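Local structure of MATE family efflux transporter (Vibrio cholerae, 6IDP) at residues Gly164-Val169 with Ala205-Lys210; Tyr151-Ala156 with Gln215-Gln220; Val65-Ala70 with Gly92-Ile97. The protein probably exports drugs and other foreign compounds across the inner membrane of the bacterium, changing conformation in a proton-dependent way as a multidrug transporter of the MATE family. All coordinates share one frame; numbering follows the deposited sequence.

Contact 1. Residues Gly164-Val169 with Ala205-Lys210; sequences GTLMMV and AIVAPK. With OLC ((2R)-2,3-dihydroxypropyl (9Z)-octadec-9-enoate), chain K.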
ATOM      1  N   GLY A 164      11.455   8.428  -3.184  1.00 32.00           N
ATOM      2  CA  GLY A 164      10.836   8.397  -4.497  1.00 31.50           C
ATOM      3  C   GLY A 164      11.852   8.141  -5.593  1.00 38.67           C
ATOM      4  O   GLY A 164      11.634   7.322  -6.487  1.00 35.61           O
ATOM      5  N   THR A 165      12.977   8.841  -5.511  1.00 42.58           N
ATOM      6  CA  THR A 165      14.051   8.696  -6.482  1.00 39.91           C
ATOM      7  C   THR A 165      14.650   7.292  -6.445  1.00 37.87           C
ATOM      8  O   THR A 165      14.903   6.690  -7.489  1.00 40.04           O
ATOM      9  CB  THR A 165      15.160   9.742  -6.236  1.00 39.27           C
ATOM     10  OG1 THR A 165      14.647  11.049  -6.521  1.00 40.72           O
ATOM     11  CG2 THR A 165      16.367   9.479  -7.121  1.00 43.68           C
ATOM     12  N   LEU A 166      14.860   6.768  -5.242  1.00 32.14           N
ATOM     13  CA  LEU A 166      15.473   5.453  -5.089  1.00 35.48           C
ATOM     14  C   LEU A 166      14.544   4.324  -5.531  1.00 35.05           C
ATOM     15  O   LEU A 166      15.010   3.275  -5.971  1.00 32.59           O
ATOM     16  CB  LEU A 166      15.914   5.231  -3.643  1.00 31.29           C
ATOM     17  CG  LEU A 166      17.193   5.964  -3.231  1.00 41.66           C
ATOM     18  CD1 LEU A 166      17.621   5.543  -1.838  1.00 41.02           C
ATOM     19  CD2 LEU A 166      18.310   5.718  -4.235  1.00 44.45           C
ATOM     20  N   MET A 167      13.237   4.537  -5.409  1.00 36.48           N
ATOM     21  CA  MET A 167      12.276   3.564  -5.916  1.00 39.05           C
ATOM     22  C   MET A 167      12.409   3.448  -7.428  1.00 37.76           C
ATOM     23  O   MET A 167      12.291   2.358  -7.984  1.00 41.37           O
ATOM     24  CB  MET A 167      10.845   3.944  -5.529  1.00 37.03           C
ATOM     25  CG  MET A 167      10.537   3.756  -4.056  1.00 32.22           C
ATOM     26  SD  MET A 167       8.943   4.456  -3.580  1.00 48.64           S
ATOM     27  CE  MET A 167       7.821   3.291  -4.343  1.00 53.42           C
ATOM     28  N   MET A 168      12.665   4.571  -8.090  1.00 36.33           N
ATOM     29  CA  MET A 168      12.901   4.556  -9.528  1.00 38.83           C
ATOM     30  C   MET A 168      14.198   3.823  -9.849  1.00 41.28           C
ATOM     31  O   MET A 168      14.248   3.009 -10.772  1.00 47.42           O
ATOM     32  CB  MET A 168      12.941   5.980 -10.091  1.00 41.41           C
ATOM     33  CG  MET A 168      11.645   6.753  -9.899  1.00 50.84           C
ATOM     34  SD  MET A 168      11.359   8.032 -11.144  1.00103.73           S
ATOM     35  CE  MET A 168      12.589   9.252 -10.695  1.00 66.51           C
ATOM     36  N   VAL A 169      15.240   4.106  -9.074  1.00 39.93           N
ATOM     37  CA  VAL A 169      16.553   3.511  -9.299  1.00 42.58           C
ATOM     38  C   VAL A 169      16.529   1.993  -9.126  1.00 42.31           C
ATOM     39  O   VAL A 169      17.027   1.258  -9.978  1.00 39.39           O
ATOM     40  CB  VAL A 169      17.608   4.114  -8.353  1.00 41.96           C
ATOM     41  CG1 VAL A 169      18.927   3.366  -8.479  1.00 40.11           C
ATOM     42  CG2 VAL A 169      17.800   5.592  -8.656  1.00 40.78           C
ATOM     43  N   ALA A 205      22.253   0.437   0.493  1.00 30.61           N
ATOM     44  CA  ALA A 205      23.614   0.956   0.535  1.00 36.29           C
ATOM     45  C   ALA A 205      23.656   2.464   0.285  1.00 33.42           C
ATOM     46  O   ALA A 205      24.574   3.144   0.736  1.00 32.15           O
ATOM     47  CB  ALA A 205      24.488   0.227  -0.475  1.00 25.84           C
ATOM     48  N   ILE A 206      22.663   2.978  -0.433  1.00 31.26           N
ATOM     49  CA  ILE A 206      22.619   4.399  -0.765  1.00 33.90           C
ATOM     50  C   ILE A 206      21.886   5.229   0.292  1.00 32.74           C
ATOM     51  O   ILE A 206      22.351   6.303   0.673  1.00 35.93           O
ATOM     52  CB  ILE A 206      21.951   4.630  -2.139  1.00 38.67           C
ATOM     53  CG1 ILE A 206      22.810   4.032  -3.254  1.00 36.51           C
ATOM     54  CG2 ILE A 206      21.738   6.117  -2.392  1.00 39.18           C
ATOM     55  CD1 ILE A 206      22.204   4.164  -4.634  1.00 31.81           C
ATOM     56  N   VAL A 207      20.752   4.727   0.775  1.00 34.70           N
ATOM     57  CA  VAL A 207      19.891   5.524   1.645  1.00 34.52           C
ATOM     58  C   VAL A 207      20.370   5.557   3.101  1.00 35.33           C
ATOM     59  O   VAL A 207      20.188   6.559   3.793  1.00 29.14           O
ATOM     60  CB  VAL A 207      18.423   5.018   1.599  1.00 26.07           C
ATOM     61  CG1 VAL A 207      18.282   3.648   2.254  1.00 25.86           C
ATOM     62  CG2 VAL A 207      17.485   6.030   2.246  1.00 22.41           C
ATOM     63  N   ALA A 208      20.994   4.474   3.555  1.00 33.22           N
ATOM     64  CA  ALA A 208      21.403   4.361   4.952  1.00 31.52           C
ATOM     65  C   ALA A 208      22.471   5.388   5.361  1.00 35.65           C
ATOM     66  O   ALA A 208      22.352   5.993   6.426  1.00 37.36           O
ATOM     67  CB  ALA A 208      21.888   2.942   5.250  1.00 30.30           C
ATOM     68  N   PRO A 209      23.517   5.590   4.535  1.00 35.73           N
ATOM     69  CA  PRO A 209      24.466   6.631   4.953  1.00 34.84           C
ATOM     70  C   PRO A 209      23.883   8.040   4.871  1.00 38.52           C
ATOM     71  O   PRO A 209      24.305   8.916   5.626  1.00 33.99           O
ATOM     72  CB  PRO A 209      25.631   6.465   3.968  1.00 38.44           C
ATOM     73  CG  PRO A 209      25.046   5.759   2.791  1.00 38.90           C
ATOM     74  CD  PRO A 209      24.002   4.851   3.354  1.00 32.48           C
ATOM     75  N   LYS A 210      22.936   8.255   3.964  1.00 38.32           N
ATOM     76  CA  LYS A 210      22.286   9.555   3.848  1.00 38.89           C
ATOM     77  C   LYS A 210      21.420   9.831   5.074  1.00 39.27           C
ATOM     78  O   LYS A 210      21.401  10.947   5.598  1.00 34.16           O
ATOM     79  CB  LYS A 210      21.450   9.627   2.572  1.00 35.56           C
ATOM     80  CG  LYS A 210      22.257   9.926   1.314  1.00 34.03           C
ATOM     81  CD  LYS A 210      21.479   9.555   0.059  1.00 40.83           C
ATOM     82  CE  LYS A 210      22.042  10.245  -1.174  1.00 47.99           C
ATOM     83  NZ  LYS A 210      23.510  10.048  -1.314  1.00 63.14           N
TER
HETATM   84  C18 OLC K 510      26.279   1.048  -4.966  1.00 56.74           C
HETATM   85  C17 OLC K 510      26.595   1.202  -3.494  1.00 56.56           C
HETATM   86  C16 OLC K 510      27.091   2.605  -3.217  1.00 50.01           C
HETATM   87  C12 OLC K 510      28.342   5.795   0.359  1.00 52.86           C
HETATM   88  C15 OLC K 510      27.361   2.768  -1.738  1.00 49.95           C
HETATM   89  C13 OLC K 510      28.064   4.343   0.033  1.00 49.57           C
HETATM   90  C14 OLC K 510      27.728   4.206  -1.436  1.00 47.89           C
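Leu166 of helix 161-184 pushes its forked end between Ile206 and Val207 of helix 189-213, CD1 mainly on Val207 and CD2 on Ile206. Its CD1 lies 3.6 Å from Val207 CB, the tighter of the two contacts, while CD2 meets the branch methyl CG2 of Ile206 at 3.9 Å. The leucine leaves its backbone with CG anti to the carbonyl carbon (chi1 -76°), and its tip methyls cross both partners at a slant. Ile206 turns CG2, not its longer CG1-CD1 arm, to the leucine, because CG2 stands anti to the backbone N. Val207 offers CB itself, with CG2 a little farther from Leu166 CD1 at 4.1 Å. Beta-branched residues suit this place: they put carbon close to the helix axis, where the longer leucine can meet it. Helix 189-213 is kinked at Pro209, whose ring nitrogen has no hydrogen to give to the preceding turn. The acyl chain of a monoolein molecule runs past Ala205, its C17 3.8 Å from Ala205 CB. Tyr151 and Tyr150 of helix 124-156 cover Leu166 and Val207 respectively. Buried and wholly apolar, the meeting joins the two helices through dispersion and exclusion of water, without a directional bond.

Contact 2. Residues Tyr151-Ala156 with Gln215-Gln220; sequences YSVCRA and QWTSYQ. With OLC ((2R)-2,3-dihydroxypropyl (9Z)-octadec-9-enoate), chain C.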
ATOM      1  N   TYR A 151      12.853   4.246   4.091  1.00 27.63           N
ATOM      2  CA  TYR A 151      11.975   5.164   3.370  1.00 25.68           C
ATOM      3  C   TYR A 151      10.998   5.840   4.324  1.00 25.95           C
ATOM      4  O   TYR A 151      10.679   7.018   4.169  1.00 32.51           O
ATOM      5  CB  TYR A 151      11.193   4.434   2.270  1.00 23.31           C
ATOM      6  CG  TYR A 151      12.006   4.038   1.060  1.00 26.14           C
ATOM      7  CD1 TYR A 151      13.297   4.518   0.870  1.00 25.82           C
ATOM      8  CD2 TYR A 151      11.475   3.188   0.097  1.00 28.83           C
ATOM      9  CE1 TYR A 151      14.036   4.154  -0.246  1.00 28.66           C
ATOM     10  CE2 TYR A 151      12.207   2.819  -1.016  1.00 29.86           C
ATOM     11  CZ  TYR A 151      13.483   3.304  -1.184  1.00 31.43           C
ATOM     12  OH  TYR A 151      14.205   2.934  -2.292  1.00 37.90           O
ATOM     13  N   SER A 152      10.523   5.080   5.306  1.00 23.50           N
ATOM     14  CA  SER A 152       9.560   5.585   6.277  1.00 24.86           C
ATOM     15  C   SER A 152      10.192   6.608   7.214  1.00 26.21           C
ATOM     16  O   SER A 152       9.535   7.561   7.624  1.00 31.40           O
ATOM     17  CB  SER A 152       8.960   4.432   7.084  1.00 23.52           C
ATOM     18  OG  SER A 152       8.269   3.534   6.233  1.00 38.63           O
ATOM     19  N   VAL A 153      11.463   6.408   7.550  1.00 24.20           N
ATOM     20  CA  VAL A 153      12.189   7.373   8.365  1.00 27.71           C
ATOM     21  C   VAL A 153      12.421   8.673   7.584  1.00 30.52           C
ATOM     22  O   VAL A 153      12.265   9.763   8.134  1.00 32.73           O
ATOM     23  CB  VAL A 153      13.534   6.794   8.860  1.00 23.72           C
ATOM     24  CG1 VAL A 153      14.373   7.871   9.534  1.00 24.58           C
ATOM     25  CG2 VAL A 153      13.288   5.631   9.814  1.00 22.97           C
ATOM     26  N   CYS A 154      12.778   8.555   6.306  1.00 28.97           N
ATOM     27  CA  CYS A 154      12.921   9.722   5.430  1.00 30.67           C
ATOM     28  C   CYS A 154      11.641  10.538   5.376  1.00 29.69           C
ATOM     29  O   CYS A 154      11.652  11.755   5.562  1.00 24.92           O
ATOM     30  CB  CYS A 154      13.294   9.300   4.005  1.00 30.97           C
ATOM     31  SG  CYS A 154      14.934   8.584   3.809  1.00 31.85           S
ATOM     32  N   ARG A 155      10.541   9.844   5.099  1.00 29.15           N
ATOM     33  CA  ARG A 155       9.229  10.460   4.993  1.00 28.31           C
ATOM     34  C   ARG A 155       8.824  11.086   6.322  1.00 30.19           C
ATOM     35  O   ARG A 155       8.310  12.202   6.356  1.00 31.99           O
ATOM     36  CB  ARG A 155       8.194   9.426   4.531  1.00 24.76           C
ATOM     37  CG  ARG A 155       8.337   9.030   3.062  1.00 32.77           C
ATOM     38  CD  ARG A 155       7.432   7.858   2.682  1.00 39.37           C
ATOM     39  NE  ARG A 155       6.124   7.952   3.319  1.00 44.80           N
ATOM     40  CZ  ARG A 155       5.608   7.015   4.107  1.00 39.83           C
ATOM     41  NH1 ARG A 155       6.284   5.902   4.347  1.00 27.50           N
ATOM     42  NH2 ARG A 155       4.411   7.190   4.650  1.00 46.37           N
ATOM     43  N   ALA A 156       9.087  10.374   7.413  1.00 23.90           N
ATOM     44  CA  ALA A 156       8.800  10.883   8.751  1.00 28.63           C
ATOM     45  C   ALA A 156       9.531  12.200   9.008  1.00 27.30           C
ATOM     46  O   ALA A 156       9.042  13.058   9.740  1.00 35.53           O
ATOM     47  CB  ALA A 156       9.180   9.854   9.806  1.00 25.78           C
ATOM     48  N   GLN A 215      21.348  12.634  10.403  1.00 37.66           N
ATOM     49  CA  GLN A 215      21.067  12.339  11.809  1.00 34.61           C
ATOM     50  C   GLN A 215      19.592  12.040  12.042  1.00 31.26           C
ATOM     51  O   GLN A 215      18.986  12.530  12.994  1.00 31.87           O
ATOM     52  CB  GLN A 215      21.532  13.496  12.705  1.00 35.84           C
ATOM     53  CG  GLN A 215      23.047  13.618  12.787  1.00 47.86           C
ATOM     54  CD  GLN A 215      23.503  14.870  13.511  1.00 64.49           C
ATOM     55  OE1 GLN A 215      22.769  15.443  14.316  1.00 62.60           O
ATOM     56  NE2 GLN A 215      24.723  15.307  13.221  1.00 75.42           N
ATOM     57  N   TRP A 216      19.023  11.222  11.163  1.00 26.72           N
ATOM     58  CA  TRP A 216      17.631  10.805  11.289  1.00 29.48           C
ATOM     59  C   TRP A 216      17.526   9.491  12.054  1.00 31.94           C
ATOM     60  O   TRP A 216      16.431   9.038  12.390  1.00 31.44           O
ATOM     61  CB  TRP A 216      16.988  10.681   9.909  1.00 28.66           C
ATOM     62  CG  TRP A 216      16.781  12.005   9.244  1.00 31.84           C
ATOM     63  CD1 TRP A 216      16.898  13.238   9.820  1.00 31.81           C
ATOM     64  CD2 TRP A 216      16.421  12.234   7.876  1.00 31.16           C
ATOM     65  NE1 TRP A 216      16.630  14.217   8.895  1.00 31.33           N
ATOM     66  CE2 TRP A 216      16.335  13.628   7.695  1.00 36.79           C
ATOM     67  CE3 TRP A 216      16.164  11.395   6.788  1.00 34.31           C
ATOM     68  CZ2 TRP A 216      15.999  14.202   6.470  1.00 37.18           C
ATOM     69  CZ3 TRP A 216      15.832  11.966   5.574  1.00 36.80           C
ATOM     70  CH2 TRP A 216      15.751  13.355   5.425  1.00 32.69           C
ATOM     71  N   THR A 217      18.678   8.886  12.322  1.00 36.21           N
ATOM     72  CA  THR A 217      18.753   7.695  13.157  1.00 37.55           C
ATOM     73  C   THR A 217      19.859   7.849  14.191  1.00 38.77           C
ATOM     74  O   THR A 217      20.903   8.444  13.913  1.00 38.28           O
ATOM     75  CB  THR A 217      19.022   6.419  12.332  1.00 37.23           C
ATOM     76  OG1 THR A 217      20.165   6.625  11.493  1.00 40.66           O
ATOM     77  CG2 THR A 217      17.819   6.064  11.474  1.00 34.71           C
ATOM     78  N   SER A 218      19.625   7.314  15.385  1.00 31.96           N
ATOM     79  CA  SER A 218      20.647   7.290  16.424  1.00 39.47           C
ATOM     80  C   SER A 218      20.609   5.971  17.174  1.00 38.26           C
ATOM     81  O   SER A 218      19.541   5.394  17.367  1.00 29.20           O
ATOM     82  CB  SER A 218      20.461   8.450  17.404  1.00 32.20           C
ATOM     83  OG  SER A 218      21.350   8.319  18.495  1.00 34.31           O
ATOM     84  N   TYR A 219      21.773   5.500  17.605  1.00 37.33           N
ATOM     85  CA  TYR A 219      21.837   4.275  18.388  1.00 36.24           C
ATOM     86  C   TYR A 219      22.409   4.547  19.771  1.00 40.59           C
ATOM     87  O   TYR A 219      22.935   3.655  20.432  1.00 46.40           O
ATOM     88  CB  TYR A 219      22.637   3.212  17.634  1.00 32.96           C
ATOM     89  CG  TYR A 219      21.908   2.784  16.383  1.00 30.99           C
ATOM     90  CD1 TYR A 219      20.861   1.875  16.450  1.00 30.75           C
ATOM     91  CD2 TYR A 219      22.230   3.324  15.146  1.00 30.15           C
ATOM     92  CE1 TYR A 219      20.170   1.495  15.316  1.00 29.94           C
ATOM     93  CE2 TYR A 219      21.546   2.949  14.003  1.00 28.68           C
ATOM     94  CZ  TYR A 219      20.517   2.034  14.095  1.00 35.71           C
ATOM     95  OH  TYR A 219      19.833   1.659  12.959  1.00 44.76           O
ATOM     96  N   GLN A 220      22.283   5.800  20.197  1.00 45.00           N
ATOM     97  CA  GLN A 220      22.570   6.190  21.571  1.00 47.52           C
ATOM     98  C   GLN A 220      21.252   6.270  22.341  1.00 45.32           C
ATOM     99  O   GLN A 220      20.596   7.313  22.351  1.00 41.78           O
ATOM    100  CB  GLN A 220      23.306   7.534  21.618  1.00 55.07           C
ATOM    101  CG  GLN A 220      24.529   7.628  20.709  1.00 56.66           C
ATOM    102  CD  GLN A 220      25.691   6.783  21.190  1.00 66.01           C
ATOM    103  OE1 GLN A 220      26.450   7.192  22.071  1.00 74.57           O
ATOM    104  NE2 GLN A 220      25.841   5.599  20.611  1.00 64.89           N
TER
HETATM  105  C10 OLC C 502      19.948  -6.583  14.565  1.00 72.11           C
HETATM  106  C9  OLC C 502      20.512  -5.644  15.351  1.00 74.56           C
HETATM  107  C11 OLC C 502      20.508  -7.987  14.518  1.00 69.56           C
HETATM  108  C8  OLC C 502      21.718  -5.973  16.203  1.00 73.16           C
HETATM  109  C24 OLC C 502      24.508   2.343  22.990  1.00 77.47           C
HETATM  110  C12 OLC C 502      20.092  -8.641  13.218  1.00 67.86           C
HETATM  111  C7  OLC C 502      22.421  -4.689  16.582  1.00 68.81           C
HETATM  112  C13 OLC C 502      18.584  -8.603  13.092  1.00 60.60           C
HETATM  113  C6  OLC C 502      22.547  -4.610  18.088  1.00 72.72           C
HETATM  114  C14 OLC C 502      18.184  -9.110  11.724  1.00 53.23           C
HETATM  115  C5  OLC C 502      21.208  -4.268  18.704  1.00 74.92           C
HETATM  116  C4  OLC C 502      20.937  -2.787  18.547  1.00 74.99           C
HETATM  117  C3  OLC C 502      20.745  -2.144  19.904  1.00 74.94           C
HETATM  118  C2  OLC C 502      22.063  -1.591  20.406  1.00 80.05           C
HETATM  119  C21 OLC C 502      22.245   1.381  22.714  1.00 79.12           C
HETATM  120  C1  OLC C 502      21.843  -0.233  21.041  1.00 84.28           C
HETATM  121  C22 OLC C 502      23.276   1.850  23.717  1.00 77.26           C
HETATM  122  O19 OLC C 502      20.918   0.466  20.677  1.00 87.42           O
HETATM  123  O25 OLC C 502      25.599   2.414  23.880  1.00 75.29           O
HETATM  124  O23 OLC C 502      22.731   2.897  24.486  1.00 70.48           O
HETATM  125  O20 OLC C 502      22.706   0.227  22.052  1.00 84.51           O
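Trp216 brings the CZ3 corner of its indole up to the last turns of helix 124-156, where CZ3 comes within 3.7 Å of Cys154 CA. The ring meets this backbone carbon obliquely, but the cysteine sulfur is reached edge-on: SG lies in the ring plane, 3.9 Å from Trp216 CZ3 and 84° off the ring normal as measured to the ring centroid. Cysteine, small and polarisable, lets a broad indole come close to the helix here. The sulfur has its place because chi1 of -68° sets it anti to the carbonyl carbon. Nearer the root of the tryptophan, Val153 slides past it in the opposite direction; Val153 CG1 lies 3.7 Å from Trp216 O and 3.9 Å from Trp216 CB, and also approaches Thr217 CG2 at 4.3 Å. The loop gets here by way of a Schellman motif that ends helix 189-213, with Gln215 taking the positive phi, and farther on Ser218 OG accepts a hydrogen bond from the backbone N of Gln220 in an ST turn. Val211 of helix 189-213 touches Cys154, Trp216 and Thr217 alike. Farther along the loop, Tyr219 meets the glycerol head of a monoolein, Tyr219 O lying 3.3 Å from its C24. Across the contact itself the chemistry is apolar and sulfur-aromatic: the loop is held against the helix by the indole on Cys154 and by Val153 on the root of the tryptophan.

Contact 3. Residues Val65-Ala70 with Gly92-Ile97; sequences VGLGIA and GLVIVI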
ATOM      1  N   VAL A  65       4.139  -2.383   6.153  1.00 26.29           N
ATOM      2  CA  VAL A  65       3.363  -1.165   5.942  1.00 41.66           C
ATOM      3  C   VAL A  65       2.822  -0.663   7.280  1.00 33.31           C
ATOM      4  O   VAL A  65       2.881   0.532   7.570  1.00 32.70           O
ATOM      5  CB  VAL A  65       2.207  -1.383   4.944  1.00 44.31           C
ATOM      6  CG1 VAL A  65       1.221  -0.226   5.001  1.00 40.85           C
ATOM      7  CG2 VAL A  65       2.757  -1.529   3.534  1.00 40.42           C
ATOM      8  N   GLY A  66       2.321  -1.587   8.096  1.00 28.16           N
ATOM      9  CA  GLY A  66       1.861  -1.265   9.435  1.00 29.73           C
ATOM     10  C   GLY A  66       2.914  -0.574  10.287  1.00 33.36           C
ATOM     11  O   GLY A  66       2.603   0.363  11.024  1.00 40.32           O
ATOM     12  N   LEU A  67       4.161  -1.027  10.187  1.00 30.81           N
ATOM     13  CA  LEU A  67       5.255  -0.393  10.918  1.00 26.77           C
ATOM     14  C   LEU A  67       5.618   0.953  10.299  1.00 28.87           C
ATOM     15  O   LEU A  67       5.964   1.897  11.011  1.00 33.20           O
ATOM     16  CB  LEU A  67       6.486  -1.305  10.962  1.00 27.70           C
ATOM     17  CG  LEU A  67       7.723  -0.724  11.657  1.00 30.97           C
ATOM     18  CD1 LEU A  67       7.391  -0.249  13.069  1.00 30.14           C
ATOM     19  CD2 LEU A  67       8.862  -1.732  11.687  1.00 25.47           C
ATOM     20  N   GLY A  68       5.542   1.038   8.976  1.00 28.62           N
ATOM     21  CA  GLY A  68       5.810   2.286   8.279  1.00 28.77           C
ATOM     22  C   GLY A  68       4.825   3.379   8.663  1.00 28.75           C
ATOM     23  O   GLY A  68       5.206   4.538   8.852  1.00 30.19           O
ATOM     24  N   ILE A  69       3.557   3.002   8.781  1.00 26.51           N
ATOM     25  CA  ILE A  69       2.511   3.925   9.209  1.00 29.54           C
ATOM     26  C   ILE A  69       2.771   4.419  10.641  1.00 32.85           C
ATOM     27  O   ILE A  69       2.641   5.609  10.923  1.00 29.88           O
ATOM     28  CB  ILE A  69       1.116   3.260   9.114  1.00 27.73           C
ATOM     29  CG1 ILE A  69       0.751   2.997   7.647  1.00 31.90           C
ATOM     30  CG2 ILE A  69       0.052   4.121   9.778  1.00 31.28           C
ATOM     31  CD1 ILE A  69      -0.571   2.265   7.452  1.00 26.87           C
ATOM     32  N   ALA A  70       3.161   3.509  11.532  1.00 34.34           N
ATOM     33  CA  ALA A  70       3.461   3.870  12.919  1.00 29.46           C
ATOM     34  C   ALA A  70       4.693   4.766  13.004  1.00 32.41           C
ATOM     35  O   ALA A  70       4.721   5.735  13.765  1.00 36.08           O
ATOM     36  CB  ALA A  70       3.665   2.619  13.763  1.00 24.41           C
ATOM     37  N   GLY A  92      16.250   4.971  14.882  1.00 28.74           N
ATOM     38  CA  GLY A  92      17.099   3.823  15.131  1.00 34.03           C
ATOM     39  C   GLY A  92      16.314   2.639  15.670  1.00 35.83           C
ATOM     40  O   GLY A  92      16.559   1.498  15.276  1.00 34.94           O
ATOM     41  N   LEU A  93      15.365   2.908  16.563  1.00 29.85           N
ATOM     42  CA  LEU A  93      14.567   1.849  17.177  1.00 34.17           C
ATOM     43  C   LEU A  93      13.714   1.115  16.144  1.00 36.64           C
ATOM     44  O   LEU A  93      13.580  -0.108  16.199  1.00 27.87           O
ATOM     45  CB  LEU A  93      13.674   2.415  18.285  1.00 33.46           C
ATOM     46  CG  LEU A  93      12.778   1.399  19.000  1.00 37.91           C
ATOM     47  CD1 LEU A  93      13.610   0.362  19.745  1.00 36.58           C
ATOM     48  CD2 LEU A  93      11.798   2.082  19.941  1.00 31.99           C
ATOM     49  N   VAL A  94      13.142   1.867  15.207  1.00 22.60           N
ATOM     50  CA  VAL A  94      12.308   1.295  14.155  1.00 32.35           C
ATOM     51  C   VAL A  94      13.104   0.344  13.260  1.00 32.44           C
ATOM     52  O   VAL A  94      12.643  -0.749  12.932  1.00 31.92           O
ATOM     53  CB  VAL A  94      11.670   2.399  13.291  1.00 30.98           C
ATOM     54  CG1 VAL A  94      11.041   1.807  12.039  1.00 35.64           C
ATOM     55  CG2 VAL A  94      10.633   3.162  14.101  1.00 31.34           C
ATOM     56  N   ILE A  95      14.305   0.769  12.877  1.00 32.20           N
ATOM     57  CA  ILE A  95      15.196  -0.050  12.062  1.00 33.24           C
ATOM     58  C   ILE A  95      15.516  -1.371  12.764  1.00 32.24           C
ATOM     59  O   ILE A  95      15.517  -2.434  12.138  1.00 33.01           O
ATOM     60  CB  ILE A  95      16.509   0.697  11.738  1.00 30.15           C
ATOM     61  CG1 ILE A  95      16.221   1.959  10.921  1.00 28.29           C
ATOM     62  CG2 ILE A  95      17.464  -0.197  10.978  1.00 31.32           C
ATOM     63  CD1 ILE A  95      15.504   1.689   9.615  1.00 25.97           C
ATOM     64  N   VAL A  96      15.770  -1.298  14.068  1.00 32.75           N
ATOM     65  CA  VAL A  96      16.091  -2.481  14.860  1.00 32.08           C
ATOM     66  C   VAL A  96      14.875  -3.399  15.018  1.00 38.68           C
ATOM     67  O   VAL A  96      14.982  -4.612  14.832  1.00 37.06           O
ATOM     68  CB  VAL A  96      16.636  -2.082  16.247  1.00 26.94           C
ATOM     69  CG1 VAL A  96      16.689  -3.281  17.178  1.00 27.28           C
ATOM     70  CG2 VAL A  96      18.014  -1.450  16.105  1.00 25.44           C
ATOM     71  N   ILE A  97      13.728  -2.814  15.349  1.00 39.60           N
ATOM     72  CA  ILE A  97      12.473  -3.555  15.476  1.00 42.73           C
ATOM     73  C   ILE A  97      12.108  -4.276  14.182  1.00 36.55           C
ATOM     74  O   ILE A  97      11.780  -5.463  14.188  1.00 34.76           O
ATOM     75  CB  ILE A  97      11.301  -2.625  15.870  1.00 53.53           C
ATOM     76  CG1 ILE A  97      11.459  -2.145  17.312  1.00 58.25           C
ATOM     77  CG2 ILE A  97       9.961  -3.332  15.690  1.00 54.68           C
ATOM     78  CD1 ILE A  97      11.529  -3.266  18.322  1.00 61.86           C
TER
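Consecutive transmembrane helices of the helical MATE fold, 54-80 and 84-111, pack against each other here, joined at their ends by a short turn. Leu67 bridges the two from the first helix. With CG anti to the backbone N (chi1 178°), its side chain reaches across to helix 84-111 and sets CD2 beside Val94 and Ile97. The leucine and Val94 pass each other in opposite directions, flank against flank: Val94 CG1 is 4.2 Å from both CG and CD2 of Leu67. The nearest CA atoms are those of the same two residues, 7.9 Å apart. Residues three apart on a helix project from much the same face, which is why Ile97 can join Val94; it adds its CG2 branch while its longer arm turns off. Leucine fits the place by its length, since its fork lies one carbon farther from the backbone than that of the valine it meets. Around the pair, Leu67 also touches Phe149 of helix 124-156, and Ile97 touches Leu230 of helix 226-259, so this two-helix contact lies within a larger helix bundle. The same leucine methyl, Leu67 CD2, also lies 4.1 Å from Val94 O and 4.4 Å from Ile97 CG2.

Overall arrangement
Along the chain contact 3 closes first; contact 2 then opens on helix 124-156, and contact 1 forms between the two helices that follow, before the loop at 215-220 completes contact 2. Helix 124-156 is the common neighbour: the centre of contact 2 lies 13 Å from that of contact 1 and 10 Å from that of contact 3, whereas contacts 1 and 3 are 17 Å apart and do not touch. Tyr151 packs on Leu166 and Met167, Ser152 on Gly68, and Tyr219 on helix 84-111. Contact 2, through helix 124-156 and its loop, thus lies between the helix pairs of contacts 3 and 1, and five long helices pack as one part of the transporter's bundle.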